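Local coordinates for protein acetyl xylan esterase (Paenibacillus sp. R4, PDB 6AGQ) that probably removes acetyl groups from acetylated xylan, acting as a cold-active esterase of the alpha/beta-hydrolase superfamily, at residues A[225-228]-A[229-232]. Sequence-based numbering, arbitrary orientation.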
ATOM      1  N   PRO A 225      -0.429 -17.669  -7.845  1.00 29.33           N
ATOM      2  CA  PRO A 225      -0.278 -18.280  -9.188  1.00 29.20           C
ATOM      3  C   PRO A 225      -1.547 -18.392 -10.064  1.00 28.58           C
ATOM      4  O   PRO A 225      -1.434 -18.412 -11.297  1.00 23.36           O
ATOM      5  CB  PRO A 225       0.279 -19.701  -8.879  1.00 33.91           C
ATOM      6  CG  PRO A 225       0.203 -19.883  -7.375  1.00 33.61           C
ATOM      7  CD  PRO A 225       0.024 -18.540  -6.738  1.00 31.26           C
ATOM      8  N   TYR A 226      -2.743 -18.464  -9.469  1.00 25.09           N
ATOM      9  CA  TYR A 226      -3.949 -18.387 -10.276  1.00 28.64           C
ATOM     10  C   TYR A 226      -4.009 -17.125 -11.198  1.00 27.60           C
ATOM     11  O   TYR A 226      -4.576 -17.181 -12.278  1.00 30.73           O
ATOM     12  CB  TYR A 226      -5.194 -18.478  -9.443  1.00 28.09           C
ATOM     13  CG  TYR A 226      -5.485 -19.800  -8.818  1.00 27.01           C
ATOM     14  CD1 TYR A 226      -5.650 -20.948  -9.607  1.00 28.26           C
ATOM     15  CD2 TYR A 226      -5.654 -19.915  -7.443  1.00 27.78           C
ATOM     16  CE1 TYR A 226      -5.936 -22.171  -9.044  1.00 29.54           C
ATOM     17  CE2 TYR A 226      -5.977 -21.153  -6.853  1.00 30.19           C
ATOM     18  CZ  TYR A 226      -6.093 -22.288  -7.650  1.00 29.62           C
ATOM     19  OH  TYR A 226      -6.437 -23.508  -7.102  1.00 27.19           O
ATOM     20  N   VAL A 227      -3.385 -16.031 -10.797  1.00 27.69           N
ATOM     21  CA  VAL A 227      -3.325 -14.845 -11.608  1.00 27.91           C
ATOM     22  C   VAL A 227      -2.627 -15.064 -13.001  1.00 28.84           C
ATOM     23  O   VAL A 227      -2.952 -14.365 -13.953  1.00 27.08           O
ATOM     24  CB  VAL A 227      -2.698 -13.654 -10.818  1.00 32.98           C
ATOM     25  CG1 VAL A 227      -1.191 -13.679 -10.841  1.00 34.93           C
ATOM     26  CG2 VAL A 227      -3.144 -12.314 -11.399  1.00 36.00           C
ATOM     27  N   GLU A 228      -1.694 -16.025 -13.116  1.00 26.76           N
ATOM     28  CA  GLU A 228      -1.033 -16.348 -14.396  1.00 25.36           C
ATOM     29  C   GLU A 228      -2.086 -16.774 -15.432  1.00 24.26           C
ATOM     30  O   GLU A 228      -1.973 -16.473 -16.592  1.00 23.97           O
ATOM     31  CB  GLU A 228      -0.023 -17.490 -14.208  1.00 26.04           C
ATOM     32  CG  GLU A 228       1.173 -17.161 -13.310  1.00 27.58           C
ATOM     33  CD  GLU A 228       2.133 -18.359 -13.092  1.00 30.24           C
ATOM     34  OE1 GLU A 228       2.282 -19.201 -13.989  1.00 29.53           O
ATOM     35  OE2 GLU A 228       2.783 -18.461 -12.019  1.00 33.98           O
ATOM     36  N   ILE A 229      -3.134 -17.449 -15.004  1.00 22.32           N
ATOM     37  CA  ILE A 229      -4.194 -17.836 -15.961  1.00 25.38           C
ATOM     38  C   ILE A 229      -4.933 -16.609 -16.478  1.00 28.42           C
ATOM     39  O   ILE A 229      -5.211 -16.512 -17.666  1.00 27.71           O
ATOM     40  CB  ILE A 229      -5.135 -18.833 -15.319  1.00 25.79           C
ATOM     41  CG1 ILE A 229      -4.408 -20.171 -15.104  1.00 27.93           C
ATOM     42  CG2 ILE A 229      -6.274 -19.116 -16.217  1.00 29.64           C
ATOM     43  CD1 ILE A 229      -5.090 -21.029 -14.087  1.00 31.66           C
ATOM     44  N   LYS A 230      -5.228 -15.662 -15.595  1.00 29.16           N
ATOM     45  CA  LYS A 230      -5.860 -14.420 -15.994  1.00 30.43           C
ATOM     46  C   LYS A 230      -4.888 -13.664 -16.935  1.00 27.61           C
ATOM     47  O   LYS A 230      -5.286 -13.171 -18.002  1.00 26.07           O
ATOM     48  CB  LYS A 230      -6.266 -13.607 -14.725  1.00 32.60           C
ATOM     49  CG  LYS A 230      -6.891 -12.244 -14.985  1.00 38.62           C
ATOM     50  CD  LYS A 230      -6.647 -11.224 -13.860  1.00 42.72           C
ATOM     51  CE  LYS A 230      -5.244 -10.671 -13.976  1.00 43.54           C
ATOM     52  NZ  LYS A 230      -4.848  -9.731 -12.895  1.00 52.60           N
ATOM     53  N   ASN A 231      -3.598 -13.627 -16.588  1.00 27.88           N
ATOM     54  CA  ASN A 231      -2.605 -12.950 -17.466  1.00 25.26           C
ATOM     55  C   ASN A 231      -2.421 -13.670 -18.798  1.00 24.83           C
ATOM     56  O   ASN A 231      -2.287 -13.050 -19.778  1.00 22.83           O
ATOM     57  CB  ASN A 231      -1.314 -12.731 -16.714  1.00 25.79           C
ATOM     58  CG  ASN A 231      -1.491 -11.759 -15.571  1.00 30.64           C
ATOM     59  OD1 ASN A 231      -2.547 -11.183 -15.420  1.00 38.36           O
ATOM     60  ND2 ASN A 231      -0.505 -11.619 -14.744  1.00 28.78           N
ATOM     61  N   TRP A 232      -2.550 -14.988 -18.846  1.00 26.79           N
ATOM     62  CA  TRP A 232      -2.661 -15.676 -20.156  1.00 27.36           C
ATOM     63  C   TRP A 232      -3.732 -15.031 -21.040  1.00 26.95           C
ATOM     64  O   TRP A 232      -3.434 -14.638 -22.163  1.00 23.23           O
ATOM     65  CB  TRP A 232      -2.932 -17.179 -20.017  1.00 23.68           C
ATOM     66  CG  TRP A 232      -2.717 -17.903 -21.282  1.00 25.30           C
ATOM     67  CD1 TRP A 232      -1.548 -18.366 -21.731  1.00 26.13           C
ATOM     68  CD2 TRP A 232      -3.691 -18.189 -22.317  1.00 24.45           C
ATOM     69  NE1 TRP A 232      -1.703 -18.931 -22.952  1.00 25.72           N
ATOM     70  CE2 TRP A 232      -3.019 -18.861 -23.326  1.00 24.72           C
ATOM     71  CE3 TRP A 232      -5.072 -17.981 -22.444  1.00 24.45           C
ATOM     72  CZ2 TRP A 232      -3.651 -19.291 -24.507  1.00 25.70           C
ATOM     73  CZ3 TRP A 232      -5.718 -18.381 -23.614  1.00 25.74           C
ATOM     74  CH2 TRP A 232      -4.993 -19.043 -24.643  1.00 25.98           C
TER
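The carboxamide of Asn-231 lies flat beneath the carbonyl oxygen of Val-227, which sits over one amide face almost straight above CG (Val-227 O to Asn-231 CG 3.4 Å). The side chain reaches this place because CG is turned back beside its own backbone N, chi1 -66°. The same oxygen accepts the backbone N-H of Asn-231, at 2.8 Å from Asn-231 N to Val-227 O and with an N-H...O angle of 162°. The ring of Tyr-226 meets Phe-210 with the planes inclined, while its OH is hydrogen-bonded to Cys-212 N; the Trp-232 indole stacks on Tyr-236, one turn further along.

Beside the amide, Val-227 and Lys-230 cross at a slant. A bend at chi3, 78°, brings the lysine end back over the valine methyl, with Lys-230 NZ 3.4 Å from Val-227 CG2, and Lys-230 also packs on Asp-300 of a second subunit. Glu-228 leaves on another side of the helix, its OE1 accepting a hydrogen bond from Met-142 N.

Along the backbone, Ile-229 N gives a bent hydrogen bond to Tyr-226 O, 3.1 Å, an i to i+3 link, whereas Trp-232 N hydrogen-bonds to Glu-228 O, 2.8 Å, an i to i+4 link. This shift from i+3 to i+4 bonding is common where a helix gets under way; here it falls near the N-terminal end of helix 226-236 of the alpha/beta-hydrolase fold.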